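Long-range contacts in serine protease inhibitor 1 (Coprinopsis cinerea, PDB 3VWC), which probably inhibits serine-type endopeptidases: residues T6-K12 and L140-V146; D51-L57 and K82-V86. All coordinates share one frame. Where two conformers were deposited one is given. Residue numbers count along the deposited sequence, not the author numbering.

Contact 1 (T6-K12 and L140-V146); sequences TYEVTSK and LFTFTQV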
loop_
_atom_site.group_PDB
_atom_site.type_symbol
_atom_site.label_atom_id
_atom_site.label_comp_id
_atom_site.label_asym_id
_atom_site.label_seq_id
_atom_site.Cartn_x
_atom_site.Cartn_y
_atom_site.Cartn_z
ATOM N N THR A 6 -1.392 -6.949 12.198
ATOM C CA THR A 6 -2.571 -6.722 11.371
ATOM C C THR A 6 -2.940 -5.236 11.511
ATOM O O THR A 6 -2.990 -4.693 12.628
ATOM C CB THR A 6 -3.777 -7.614 11.841
ATOM O OG1 THR A 6 -3.469 -9.002 11.644
ATOM C CG2 THR A 6 -5.050 -7.265 11.092
ATOM N N TYR A 7 -3.172 -4.583 10.361
ATOM C CA TYR A 7 -3.301 -3.115 10.261
ATOM C C TYR A 7 -4.439 -2.659 9.361
ATOM O O TYR A 7 -4.609 -3.211 8.265
ATOM C CB TYR A 7 -2.014 -2.534 9.655
ATOM C CG TYR A 7 -0.827 -2.628 10.578
ATOM C CD1 TYR A 7 -0.483 -1.590 11.435
ATOM C CD2 TYR A 7 -0.006 -3.768 10.566
ATOM C CE1 TYR A 7 0.597 -1.662 12.259
ATOM C CE2 TYR A 7 1.101 -3.849 11.406
ATOM C CZ TYR A 7 1.398 -2.793 12.231
ATOM O OH TYR A 7 2.478 -2.824 13.080
ATOM N N GLU A 8 -5.062 -1.539 9.722
ATOM C CA GLU A 8 -5.891 -0.771 8.785
ATOM C C GLU A 8 -4.980 0.248 8.118
ATOM O O GLU A 8 -4.008 0.697 8.726
ATOM C CB GLU A 8 -6.995 -0.019 9.523
ATOM C CG GLU A 8 -8.082 -0.935 10.064
ATOM C CD GLU A 8 -9.444 -0.249 10.118
ATOM O OE1 GLU A 8 -9.483 1.004 10.178
ATOM O OE2 GLU A 8 -10.471 -0.962 10.067
ATOM N N VAL A 9 -5.144 0.403 6.821
ATOM C CA VAL A 9 -4.247 1.289 6.054
ATOM C C VAL A 9 -5.030 2.383 5.346
ATOM O O VAL A 9 -5.958 2.068 4.612
ATOM C CB VAL A 9 -3.432 0.492 5.015
ATOM C CG1 VAL A 9 -2.481 1.395 4.234
ATOM C CG2 VAL A 9 -2.704 -0.645 5.671
ATOM N N THR A 10 -4.711 3.655 5.587
ATOM C CA THR A 10 -5.352 4.760 4.864
ATOM C C THR A 10 -4.309 5.607 4.149
ATOM O O THR A 10 -3.132 5.606 4.513
ATOM C CB THR A 10 -6.099 5.704 5.814
ATOM O OG1 THR A 10 -5.206 6.111 6.879
ATOM C CG2 THR A 10 -7.303 4.967 6.414
ATOM N N SER A 11 -4.747 6.237 3.078
ATOM C CA SER A 11 -3.947 7.212 2.325
ATOM C C SER A 11 -3.957 8.589 2.959
ATOM O O SER A 11 -5.003 9.096 3.292
ATOM C CB SER A 11 -4.497 7.319 0.914
ATOM O OG SER A 11 -3.929 8.435 0.204
ATOM N N LYS A 12 -2.793 9.226 3.104
ATOM C CA LYS A 12 -2.752 10.564 3.651
ATOM C C LYS A 12 -3.356 11.603 2.706
ATOM O O LYS A 12 -3.684 12.704 3.138
ATOM C CB LYS A 12 -1.301 10.949 3.989
ATOM C CG LYS A 12 -0.756 10.269 5.279
ATOM C CD LYS A 12 -1.234 10.955 6.570
ATOM C CE LYS A 12 -0.359 12.113 6.923
ATOM N NZ LYS A 12 -1.037 12.893 7.994
ATOM N N LEU A 140 2.332 8.807 1.254
ATOM C CA LEU A 140 2.271 8.513 2.697
ATOM C C LEU A 140 1.000 7.752 3.077
ATOM O O LEU A 140 -0.102 8.062 2.573
ATOM C CB LEU A 140 2.355 9.838 3.482
ATOM C CG LEU A 140 3.692 10.590 3.233
ATOM C CD1 LEU A 140 3.519 11.909 3.969
ATOM C CD2 LEU A 140 4.911 9.815 3.792
ATOM N N PHE A 141 1.166 6.739 3.912
ATOM C CA PHE A 141 0.067 5.895 4.361
ATOM C C PHE A 141 0.101 5.792 5.877
ATOM O O PHE A 141 1.148 5.587 6.450
ATOM C CB PHE A 141 0.275 4.524 3.718
ATOM C CG PHE A 141 0.188 4.596 2.241
ATOM C CD1 PHE A 141 1.295 5.002 1.493
ATOM C CD2 PHE A 141 -1.038 4.549 1.591
ATOM C CE1 PHE A 141 1.206 5.213 0.107
ATOM C CE2 PHE A 141 -1.112 4.718 0.233
ATOM C CZ PHE A 141 -0.023 5.108 -0.514
ATOM N N THR A 142 -1.075 5.791 6.498
ATOM C CA THR A 142 -1.183 5.533 7.926
ATOM C C THR A 142 -1.508 4.077 8.190
ATOM O O THR A 142 -2.517 3.567 7.643
ATOM C CB THR A 142 -2.242 6.423 8.575
ATOM O OG1 THR A 142 -1.946 7.791 8.298
ATOM C CG2 THR A 142 -2.268 6.272 10.113
ATOM N N PHE A 143 -0.617 3.361 8.859
ATOM C CA PHE A 143 -0.838 1.938 9.199
ATOM C C PHE A 143 -1.199 1.921 10.680
ATOM O O PHE A 143 -0.362 2.277 11.524
ATOM C CB PHE A 143 0.437 1.118 9.025
ATOM C CG PHE A 143 0.704 0.667 7.621
ATOM C CD1 PHE A 143 1.012 1.582 6.598
ATOM C CD2 PHE A 143 0.696 -0.684 7.312
ATOM C CE1 PHE A 143 1.333 1.148 5.296
ATOM C CE2 PHE A 143 0.997 -1.127 6.037
ATOM C CZ PHE A 143 1.290 -0.216 5.002
ATOM N N THR A 144 -2.454 1.579 10.981
ATOM C CA THR A 144 -2.947 1.595 12.362
ATOM C C THR A 144 -3.222 0.163 12.824
ATOM O O THR A 144 -4.045 -0.555 12.229
ATOM C CB THR A 144 -4.232 2.430 12.512
ATOM O OG1 THR A 144 -3.997 3.769 12.040
ATOM C CG2 THR A 144 -4.597 2.529 13.965
ATOM N N GLN A 145 -2.435 -0.286 13.807
ATOM C CA GLN A 145 -2.500 -1.656 14.298
ATOM C C GLN A 145 -3.852 -1.937 14.935
ATOM O O GLN A 145 -4.344 -1.144 15.739
ATOM C CB GLN A 145 -1.390 -1.913 15.306
ATOM C CG GLN A 145 -1.241 -3.408 15.595
ATOM C CD GLN A 145 0.073 -3.739 16.257
ATOM O OE1 GLN A 145 0.782 -2.853 16.745
ATOM N NE2 GLN A 145 0.389 -5.026 16.313
ATOM N N VAL A 146 -4.456 -3.056 14.550
ATOM C CA VAL A 146 -5.766 -3.447 15.071
ATOM C C VAL A 146 -5.644 -3.898 16.532
ATOM O O VAL A 146 -4.644 -4.517 16.918
ATOM C CB VAL A 146 -6.378 -4.576 14.224
ATOM C CG1 VAL A 146 -7.544 -5.235 14.962
ATOM C CG2 VAL A 146 -6.808 -4.045 12.856
HETATM O O HOH W 1 -1.486 -7.248 14.997
HETATM O O HOH W 2 -3.700 8.445 6.338
HETATM O O HOH W 3 -1.180 8.186 -0.034
#
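Six backbone hydrogen bonds zip T6-K12 to L140-V146. E8 and T144 exchange a pair (E8 N to T144 O and T144 N to E8 O, both 2.9 Å), T10 and T142 another (T10 N to T142 O 3.0 Å, T142 N to T10 O 2.9 Å), and V146 N to T6 O (2.9 Å) and K12 N to L140 O (3.0 Å) extend the pattern at the ends. With strand directions 150° apart, this is a regular antiparallel pairing. One water bridges T10 OG1 (2.8 Å) and T142 OG1 (2.7 Å) on the face bearing E8, T10, T142 and T144.

The other face is mostly apolar. The edge of F143 meets the face of Y7 in a T-shaped stack (centroids 5.9 Å, planes 70°), and V9 CG2 makes a CH-pi contact 3.9 Å from the F143 ring centroid. Thus the N- and C-terminal strands of the beta-trefoil lie side by side, strand 5-11 flanked by strand 46-51 and strand 141-145 by strand 96-101.

Contact 2 (D51-L57 and K82-V86); sequences DDDAYIL and KKWIV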
loop_
_atom_site.group_PDB
_atom_site.type_symbol
_atom_site.label_atom_id
_atom_site.label_comp_id
_atom_site.label_asym_id
_atom_site.label_seq_id
_atom_site.Cartn_x
_atom_site.Cartn_y
_atom_site.Cartn_z
ATOM N N ASP A 51 9.804 -10.670 6.134
ATOM C CA ASP A 51 10.323 -11.592 5.137
ATOM C C ASP A 51 11.773 -11.220 4.925
ATOM O O ASP A 51 12.078 -10.287 4.183
ATOM C CB ASP A 51 9.549 -11.407 3.823
ATOM C CG ASP A 51 9.982 -12.395 2.731
ATOM O OD1 ASP A 51 10.589 -13.446 3.057
ATOM O OD2 ASP A 51 9.681 -12.122 1.542
ATOM N N ASP A 52 12.650 -11.874 5.675
ATOM C CA ASP A 52 14.050 -11.450 5.763
ATOM C C ASP A 52 14.187 -10.001 6.247
ATOM O O ASP A 52 13.727 -9.632 7.333
ATOM C CB ASP A 52 14.726 -11.607 4.396
ATOM C CG ASP A 52 15.483 -12.905 4.265
ATOM O OD1 ASP A 52 16.687 -12.922 4.639
ATOM O OD2 ASP A 52 14.886 -13.889 3.758
ATOM N N ASP A 53 14.782 -9.163 5.408
ATOM C CA ASP A 53 14.959 -7.759 5.764
ATOM C C ASP A 53 13.909 -6.860 5.115
ATOM O O ASP A 53 14.162 -5.694 4.817
ATOM C CB ASP A 53 16.361 -7.272 5.365
ATOM C CG ASP A 53 17.446 -7.774 6.299
ATOM O OD1 ASP A 53 17.466 -7.357 7.486
ATOM O OD2 ASP A 53 18.280 -8.589 5.837
ATOM N N ALA A 54 12.762 -7.432 4.782
ATOM C CA ALA A 54 11.701 -6.643 4.145
ATOM C C ALA A 54 10.368 -7.218 4.609
ATOM O O ALA A 54 10.319 -8.018 5.544
ATOM C CB ALA A 54 11.833 -6.723 2.614
ATOM N N TYR A 55 9.280 -6.821 3.958
ATOM C CA TYR A 55 7.945 -7.233 4.397
ATOM C C TYR A 55 7.120 -7.711 3.227
ATOM O O TYR A 55 7.328 -7.283 2.073
ATOM C CB TYR A 55 7.202 -6.091 5.108
ATOM C CG TYR A 55 7.932 -5.643 6.350
ATOM C CD1 TYR A 55 7.652 -6.227 7.589
ATOM C CD2 TYR A 55 8.902 -4.652 6.273
ATOM C CE1 TYR A 55 8.412 -5.880 8.739
ATOM C CE2 TYR A 55 9.674 -4.307 7.401
ATOM C CZ TYR A 55 9.396 -4.887 8.617
ATOM O OH TYR A 55 10.124 -4.503 9.731
ATOM N N ILE A 56 6.257 -8.679 3.526
ATOM C CA ILE A 56 5.207 -9.078 2.593
ATOM C C ILE A 56 3.877 -8.587 3.134
ATOM O O ILE A 56 3.631 -8.634 4.320
ATOM C CB ILE A 56 5.139 -10.616 2.400
ATOM C CG1 ILE A 56 6.491 -11.168 1.995
ATOM C CG2 ILE A 56 4.062 -10.963 1.360
ATOM C CD1 ILE A 56 6.543 -12.678 2.007
ATOM N N LEU A 57 3.039 -8.000 2.258
ATOM C CA LEU A 57 1.845 -7.314 2.712
ATOM C C LEU A 57 0.605 -7.960 2.085
ATOM O O LEU A 57 0.485 -7.993 0.857
ATOM C CB LEU A 57 1.924 -5.814 2.313
ATOM C CG LEU A 57 3.208 -5.123 2.844
ATOM C CD1 LEU A 57 3.448 -3.764 2.147
ATOM C CD2 LEU A 57 3.076 -4.912 4.309
ATOM N N LYS A 82 7.368 -9.302 -4.531
ATOM C CA LYS A 82 6.431 -9.206 -3.443
ATOM C C LYS A 82 6.987 -8.621 -2.146
ATOM O O LYS A 82 6.289 -8.522 -1.176
ATOM C CB LYS A 82 5.829 -10.587 -3.123
ATOM C CG LYS A 82 5.126 -11.214 -4.301
ATOM C CD LYS A 82 4.282 -12.395 -3.853
ATOM C CE LYS A 82 3.684 -13.120 -5.056
ATOM N NZ LYS A 82 3.370 -14.530 -4.701
ATOM N N LYS A 83 8.260 -8.244 -2.135
ATOM C CA LYS A 83 8.872 -7.732 -0.902
ATOM C C LYS A 83 8.891 -6.197 -0.911
ATOM O O LYS A 83 9.183 -5.582 -1.916
ATOM C CB LYS A 83 10.337 -8.230 -0.804
ATOM C CG LYS A 83 10.496 -9.662 -0.294
ATOM C CD LYS A 83 12.013 -10.025 -0.260
ATOM C CE LYS A 83 12.272 -11.400 0.347
ATOM N NZ LYS A 83 13.667 -11.560 0.902
ATOM N N TRP A 84 8.500 -5.625 0.225
ATOM C CA TRP A 84 8.383 -4.144 0.412
ATOM C C TRP A 84 9.195 -3.663 1.617
ATOM O O TRP A 84 9.271 -4.361 2.662
ATOM C CB TRP A 84 6.907 -3.783 0.668
ATOM C CG TRP A 84 6.015 -4.219 -0.481
ATOM C CD1 TRP A 84 5.382 -5.420 -0.601
ATOM C CD2 TRP A 84 5.756 -3.495 -1.689
ATOM N NE1 TRP A 84 4.699 -5.473 -1.802
ATOM C CE2 TRP A 84 4.907 -4.304 -2.491
ATOM C CE3 TRP A 84 6.138 -2.221 -2.165
ATOM C CZ2 TRP A 84 4.467 -3.914 -3.756
ATOM C CZ3 TRP A 84 5.687 -1.821 -3.458
ATOM C CH2 TRP A 84 4.816 -2.666 -4.214
ATOM N N ILE A 85 9.755 -2.470 1.443
ATOM C CA ILE A 85 10.487 -1.764 2.503
ATOM C C ILE A 85 9.477 -0.760 3.070
ATOM O O ILE A 85 8.932 0.109 2.336
ATOM C CB ILE A 85 11.726 -1.060 1.916
ATOM C CG1 ILE A 85 12.672 -2.072 1.237
ATOM C CG2 ILE A 85 12.480 -0.206 3.000
ATOM C CD1 ILE A 85 13.204 -3.173 2.121
ATOM N N VAL A 86 9.151 -0.937 4.343
ATOM C CA VAL A 86 8.129 -0.152 4.999
ATOM C C VAL A 86 8.819 0.736 6.035
ATOM O O VAL A 86 9.438 0.224 6.970
ATOM C CB VAL A 86 7.032 -1.014 5.612
ATOM C CG1 VAL A 86 5.960 -0.146 6.249
ATOM C CG2 VAL A 86 6.403 -1.972 4.536
HETATM O O HOH W 4 3.613 -8.210 -0.609
#
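Backbone pairing is confined to one antiparallel, hydrogen-bonded bridge, Y55 with W84: Y55 N donates to W84 O (2.8 Å) and W84 N to Y55 O (2.7 Å). The short strands run at 106° to each other, so they diverge quickly from this crossing point. A water prolongs the link, accepting from L57 N (2.9 Å) and donating to K82 O (2.8 Å).

Charge contacts gather at the type II' turn D51-A54, closed by A54 N to D51 O (3.0 Å) and D51 N to A54 O (2.8 Å). The extended K83 side chain reaches this turn and forms a long salt bridge, D52 OD2 to K83 NZ at 3.9 Å; D51 OD2 lies 4.1 Å from K83 NZ, beyond salt-bridge range.

Apolar contacts flank the bridge. L57 CD1 packs on W84 CG (3.7 Å) and V86 CG2 (4.2 Å), Y55 CD2 approaches V86 CG2 (4.1 Å), and A54 CB touches I85 CD1 (3.8 Å).

The turn joins strands 46-51 and 54-59 as a hairpin. L57 also touches V48 and V99, W84 V99 and P66. Strand 84-88 pairs with strand 96-101, strand 54-59 lies between 46-51 and 62-67, and W84 NE1 hydrogen-bonds V64 O.

Both contacts are partly buried, but contact 1 lies nearer the centre of the fold, its centre about 9 Å from the chain centre against 12 Å for contact 2. Their centres are 16 Å apart and their nearest atoms about 5 Å, without touching. Strands 46-51 and 96-101 line both: V48 and V99 meet F143 of contact 1 and L57 of contact 2. Five paired positions and 740 Å² of buried surface in contact 1 contrast with a single bridge and 523 Å² in contact 2. Backbone bonds and aromatic packing dominate the first, whereas the second adds a long, peripheral lysine-aspartate salt bridge. Contact 1 pairs the first and last strands; contact 2 joins two from mid-sequence.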